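Local structure of petrobactin biosynthesis protein AsbB (Bacillus anthracis, 3TO3) at residues V425-H439 with L504-N516. The protein catalyses the ATP-dependent condensation of spermidine with citryl-spermidine intermediates in the biosynthesis of the siderophore petrobactin. Sequence-based numbering, arbitrary orientation. Where two conformers were deposited one is given.
Sequences VIHLVVEHGIALESH and LQEMVLDALFLFN
Val429 and Val508 meet through their CG2 methyls, 3.9 Å apart, within an antiparallel helix pair of this IucA/IucC-family synthetase, and the residues that follow the first helix run on along the second to His439, beside ATP. The axes of segments 425-432 and 504-516, parts of helices 410-432 and 502-528, run at 171° to each other, 10.6 Å apart. Val429 sends its other branch, CG1, past Leu504 CB, the two side chains pointing in opposite senses. One turn earlier Ile426 lies crosswise to Leu512, CG1 to CD2 at 4.0 Å, while Ile426 CD1 reaches the CZ end of Phe513.

Gly433, with positive phi, is the first residue past the helix, and from it the chain doubles back. Ala435, hydrogen-bonded through its backbone to Glu465, sets CB 3.6 Å from CG of selenomethionine Met507. With Met507 CG anti to the backbone N, a bend at chi2 (74°) brings SE alongside Glu437 CA at 3.9 Å, and chi3 directs CE toward Ala435 O. Ser438 then rests its CB on Leu512, and the His439 ring, in one of its two conformers, approaches Ala511 CB through CD2 and NE2, the latter at 3.6 Å.

Beyond this shell lies the nucleotide: the same His439 conformer comes within about 4 Å of bound ATP at its nearest atoms, and Glu437 touches the magnesium ligand Asn442. Both polar atoms of the Asn516 amide have partners: OD1 bonds to the hydroxyl of the ATP-binding Tyr391, and ND2 donates to Ser438 O at 2.9 Å, in the carbonyl plane but tilted from the Asn516 amide plane, with a bent N-H...O angle of 133°.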
# COMPACT_ATOMS: atom_id res chain seq x y z
N VAL B 425 -27.13 19.78 22.26
CA VAL B 425 -26.89 18.40 21.88
C VAL B 425 -27.64 17.46 22.81
O VAL B 425 -28.28 16.52 22.35
CB VAL B 425 -25.38 18.04 21.91
CG1 VAL B 425 -25.21 16.60 21.53
CG2 VAL B 425 -24.57 18.95 20.97
N ILE B 426 -27.56 17.71 24.12
CA ILE B 426 -28.21 16.84 25.11
C ILE B 426 -29.73 16.98 24.98
O ILE B 426 -30.48 15.99 25.08
CB ILE B 426 -27.74 17.17 26.56
CG1 ILE B 426 -26.24 16.88 26.68
CG2 ILE B 426 -28.49 16.36 27.59
CD1 ILE B 426 -25.62 17.27 28.01
N HIS B 427 -30.19 18.21 24.75
CA HIS B 427 -31.59 18.44 24.48
C HIS B 427 -32.13 17.59 23.32
O HIS B 427 -33.20 17.01 23.44
CB HIS B 427 -31.85 19.91 24.21
CG HIS B 427 -33.30 20.24 24.10
ND1 HIS B 427 -34.08 20.54 25.19
CD2 HIS B 427 -34.12 20.30 23.02
CE1 HIS B 427 -35.33 20.78 24.79
NE2 HIS B 427 -35.37 20.65 23.48
N LEU B 428 -31.39 17.55 22.21
CA LEU B 428 -31.72 16.72 21.05
C LEU B 428 -31.89 15.26 21.46
O LEU B 428 -32.81 14.58 21.01
CB LEU B 428 -30.60 16.81 20.01
CG LEU B 428 -30.73 17.94 19.00
CD1 LEU B 428 -29.52 18.02 18.09
CD2 LEU B 428 -32.01 17.74 18.19
N VAL B 429 -30.97 14.77 22.29
CA VAL B 429 -31.04 13.39 22.76
C VAL B 429 -32.31 13.15 23.58
O VAL B 429 -33.06 12.20 23.31
CB VAL B 429 -29.81 13.02 23.62
CG1 VAL B 429 -30.10 11.79 24.48
CG2 VAL B 429 -28.60 12.80 22.72
N VAL B 430 -32.57 14.01 24.55
CA VAL B 430 -33.66 13.75 25.52
C VAL B 430 -35.06 14.07 24.99
O VAL B 430 -36.04 13.34 25.21
CB VAL B 430 -33.41 14.51 26.82
CG1 VAL B 430 -34.50 14.23 27.84
CG2 VAL B 430 -31.98 14.20 27.38
N GLU B 431 -35.18 15.20 24.30
CA GLU B 431 -36.49 15.58 23.80
C GLU B 431 -36.78 14.81 22.53
O GLU B 431 -37.92 14.46 22.29
CB GLU B 431 -36.56 17.09 23.53
CG GLU B 431 -37.77 17.53 22.70
CD GLU B 431 -38.86 18.22 23.53
OE1 GLU B 431 -38.75 19.45 23.76
OE2 GLU B 431 -39.82 17.53 23.95
N HIS B 432 -35.78 14.65 21.67
CA HIS B 432 -35.99 13.98 20.39
C HIS B 432 -35.55 12.52 20.19
O HIS B 432 -35.87 11.94 19.16
CB HIS B 432 -35.44 14.88 19.28
CG HIS B 432 -36.08 16.22 19.27
ND1 HIS B 432 -37.36 16.42 18.82
CD2 HIS B 432 -35.65 17.42 19.72
CE1 HIS B 432 -37.69 17.69 18.97
NE2 HIS B 432 -36.67 18.32 19.51
N GLY B 433 -34.86 11.94 21.17
CA GLY B 433 -34.19 10.66 20.99
C GLY B 433 -33.19 10.55 19.83
O GLY B 433 -33.02 9.50 19.23
N ILE B 434 -32.49 11.63 19.54
CA ILE B 434 -31.57 11.63 18.42
C ILE B 434 -30.16 11.96 18.92
O ILE B 434 -29.93 13.02 19.48
CB ILE B 434 -31.97 12.70 17.42
CG1 ILE B 434 -33.31 12.35 16.78
CG2 ILE B 434 -30.92 12.86 16.35
CD1 ILE B 434 -33.74 13.35 15.75
N ALA B 435 -29.20 11.05 18.74
CA ALA B 435 -27.84 11.37 19.16
C ALA B 435 -26.96 11.59 17.94
O ALA B 435 -26.66 10.67 17.19
CB ALA B 435 -27.30 10.29 20.03
N LEU B 436 -26.58 12.84 17.73
CA LEU B 436 -25.63 13.20 16.70
C LEU B 436 -24.30 12.78 17.26
O LEU B 436 -24.12 12.79 18.48
CB LEU B 436 -25.66 14.70 16.46
CG LEU B 436 -27.08 15.15 16.06
CD1 LEU B 436 -27.17 16.65 15.91
CD2 LEU B 436 -27.48 14.45 14.77
N GLU B 437 -23.37 12.44 16.38
CA GLU B 437 -22.05 12.09 16.86
C GLU B 437 -21.43 13.45 17.20
O GLU B 437 -21.22 14.32 16.37
CB GLU B 437 -21.27 11.43 15.74
CG GLU B 437 -20.20 10.47 16.19
CD GLU B 437 -19.30 10.04 15.03
OE1 GLU B 437 -18.31 9.32 15.29
OE2 GLU B 437 -19.57 10.43 13.87
N SER B 438 -21.16 13.56 18.48
CA SER B 438 -20.81 14.77 19.21
C SER B 438 -19.32 14.99 19.47
O SER B 438 -18.97 15.69 20.42
CB SER B 438 -21.70 14.98 20.43
OG SER B 438 -22.11 13.75 21.01
N HIS B 439 -18.45 14.30 18.74
CA HIS B 439 -17.03 14.47 18.98
C HIS B 439 -16.61 15.89 18.57
O HIS B 439 -17.42 16.68 18.07
CB HIS B 439 -16.20 13.45 18.19
CG HIS B 439 -16.50 12.01 18.51
ND1 HIS B 439 -16.96 11.12 17.56
CD2 HIS B 439 -16.32 11.28 19.64
CE1 HIS B 439 -17.09 9.92 18.10
NE2 HIS B 439 -16.70 9.98 19.36
N LEU B 504 -28.11 6.06 23.69
CA LEU B 504 -28.19 7.52 23.91
C LEU B 504 -27.29 8.00 25.05
O LEU B 504 -26.55 8.99 24.93
CB LEU B 504 -29.64 7.98 24.14
CG LEU B 504 -30.74 7.62 23.13
CD1 LEU B 504 -32.09 8.10 23.65
CD2 LEU B 504 -30.47 8.23 21.76
N GLN B 505 -27.33 7.29 26.16
CA GLN B 505 -26.46 7.62 27.25
C GLN B 505 -25.01 7.52 26.79
O GLN B 505 -24.21 8.42 27.03
CB GLN B 505 -26.72 6.69 28.42
CG GLN B 505 -25.75 6.82 29.56
CD GLN B 505 -25.58 5.48 30.22
OE1 GLN B 505 -25.32 4.49 29.54
NE2 GLN B 505 -25.79 5.42 31.52
N GLU B 506 -24.65 6.46 26.10
CA GLU B 506 -23.26 6.35 25.68
C GLU B 506 -22.81 7.46 24.72
O GLU B 506 -21.68 7.93 24.83
CB GLU B 506 -22.96 4.97 25.14
CG GLU B 506 -23.10 3.89 26.21
CD GLU B 506 -23.37 2.50 25.60
OE1 GLU B 506 -23.51 2.40 24.35
OE2 GLU B 506 -23.45 1.53 26.37
N MSE B 507 -23.67 7.91 23.81
CA MSE B 507 -23.27 8.98 22.91
C MSE B 507 -22.99 10.29 23.66
O MSE B 507 -22.11 11.07 23.29
CB MSE B 507 -24.30 9.23 21.81
CG MSE B 507 -23.79 10.13 20.67
SE MSE B 507 -22.50 9.22 19.49
CE MSE B 507 -23.80 8.29 18.34
N VAL B 508 -23.74 10.53 24.73
CA VAL B 508 -23.47 11.69 25.54
C VAL B 508 -22.17 11.57 26.41
O VAL B 508 -21.28 12.44 26.37
CB VAL B 508 -24.70 12.08 26.39
CG1 VAL B 508 -24.32 13.16 27.39
CG2 VAL B 508 -25.88 12.54 25.47
N LEU B 509 -22.06 10.49 27.18
CA LEU B 509 -20.96 10.32 28.11
C LEU B 509 -19.66 10.13 27.34
O LEU B 509 -18.67 10.81 27.62
CB LEU B 509 -21.19 9.14 29.07
CG LEU B 509 -22.40 9.33 29.98
CD1 LEU B 509 -22.45 8.17 30.99
CD2 LEU B 509 -22.38 10.69 30.69
N ASP B 510 -19.70 9.22 26.38
CA ASP B 510 -18.53 8.78 25.62
C ASP B 510 -18.12 9.75 24.51
O ASP B 510 -16.97 10.12 24.39
CB ASP B 510 -18.83 7.41 25.01
CG ASP B 510 -17.61 6.53 24.91
OD1 ASP B 510 -16.75 6.59 25.80
OD2 ASP B 510 -17.52 5.74 23.94
N ALA B 511 -19.05 10.17 23.69
CA ALA B 511 -18.64 10.98 22.56
C ALA B 511 -18.53 12.46 22.96
O ALA B 511 -17.46 13.07 22.84
CB ALA B 511 -19.54 10.76 21.38
N LEU B 512 -19.64 13.05 23.38
CA LEU B 512 -19.62 14.46 23.79
C LEU B 512 -18.60 14.78 24.90
O LEU B 512 -17.87 15.77 24.79
CB LEU B 512 -21.02 14.91 24.22
CG LEU B 512 -21.17 16.41 24.55
CD1 LEU B 512 -20.88 17.34 23.33
CD2 LEU B 512 -22.57 16.67 25.12
N PHE B 513 -18.56 13.96 25.95
CA PHE B 513 -17.83 14.29 27.18
C PHE B 513 -16.45 13.67 27.24
O PHE B 513 -15.47 14.36 27.10
CB PHE B 513 -18.64 13.95 28.43
CG PHE B 513 -19.77 14.91 28.70
CD1 PHE B 513 -19.63 16.25 28.38
CD2 PHE B 513 -20.96 14.49 29.24
CE1 PHE B 513 -20.66 17.15 28.62
CE2 PHE B 513 -21.98 15.37 29.46
CZ PHE B 513 -21.84 16.71 29.15
N LEU B 514 -16.39 12.35 27.39
CA LEU B 514 -15.14 11.65 27.53
C LEU B 514 -14.12 11.99 26.43
O LEU B 514 -13.01 12.36 26.75
CB LEU B 514 -15.39 10.13 27.65
CG LEU B 514 -14.22 9.23 28.07
CD1 LEU B 514 -14.70 7.85 28.53
CD2 LEU B 514 -13.26 9.07 26.92
N PHE B 515 -14.47 11.87 25.16
CA PHE B 515 -13.48 12.11 24.08
C PHE B 515 -13.41 13.55 23.57
O PHE B 515 -12.61 13.84 22.70
CB PHE B 515 -13.70 11.19 22.86
CG PHE B 515 -13.44 9.75 23.15
CD1 PHE B 515 -12.18 9.32 23.55
CD2 PHE B 515 -14.47 8.80 23.03
CE1 PHE B 515 -11.94 7.98 23.84
CE2 PHE B 515 -14.24 7.44 23.30
CZ PHE B 515 -12.98 7.03 23.71
N ASN B 516 -14.28 14.42 24.06
CA ASN B 516 -14.30 15.76 23.52
C ASN B 516 -14.27 16.87 24.60
O ASN B 516 -13.21 17.43 24.86
CB ASN B 516 -15.53 15.84 22.63
CG ASN B 516 -15.77 17.19 22.07
OD1 ASN B 516 -14.86 17.99 21.97
ND2 ASN B 516 -17.02 17.45 21.69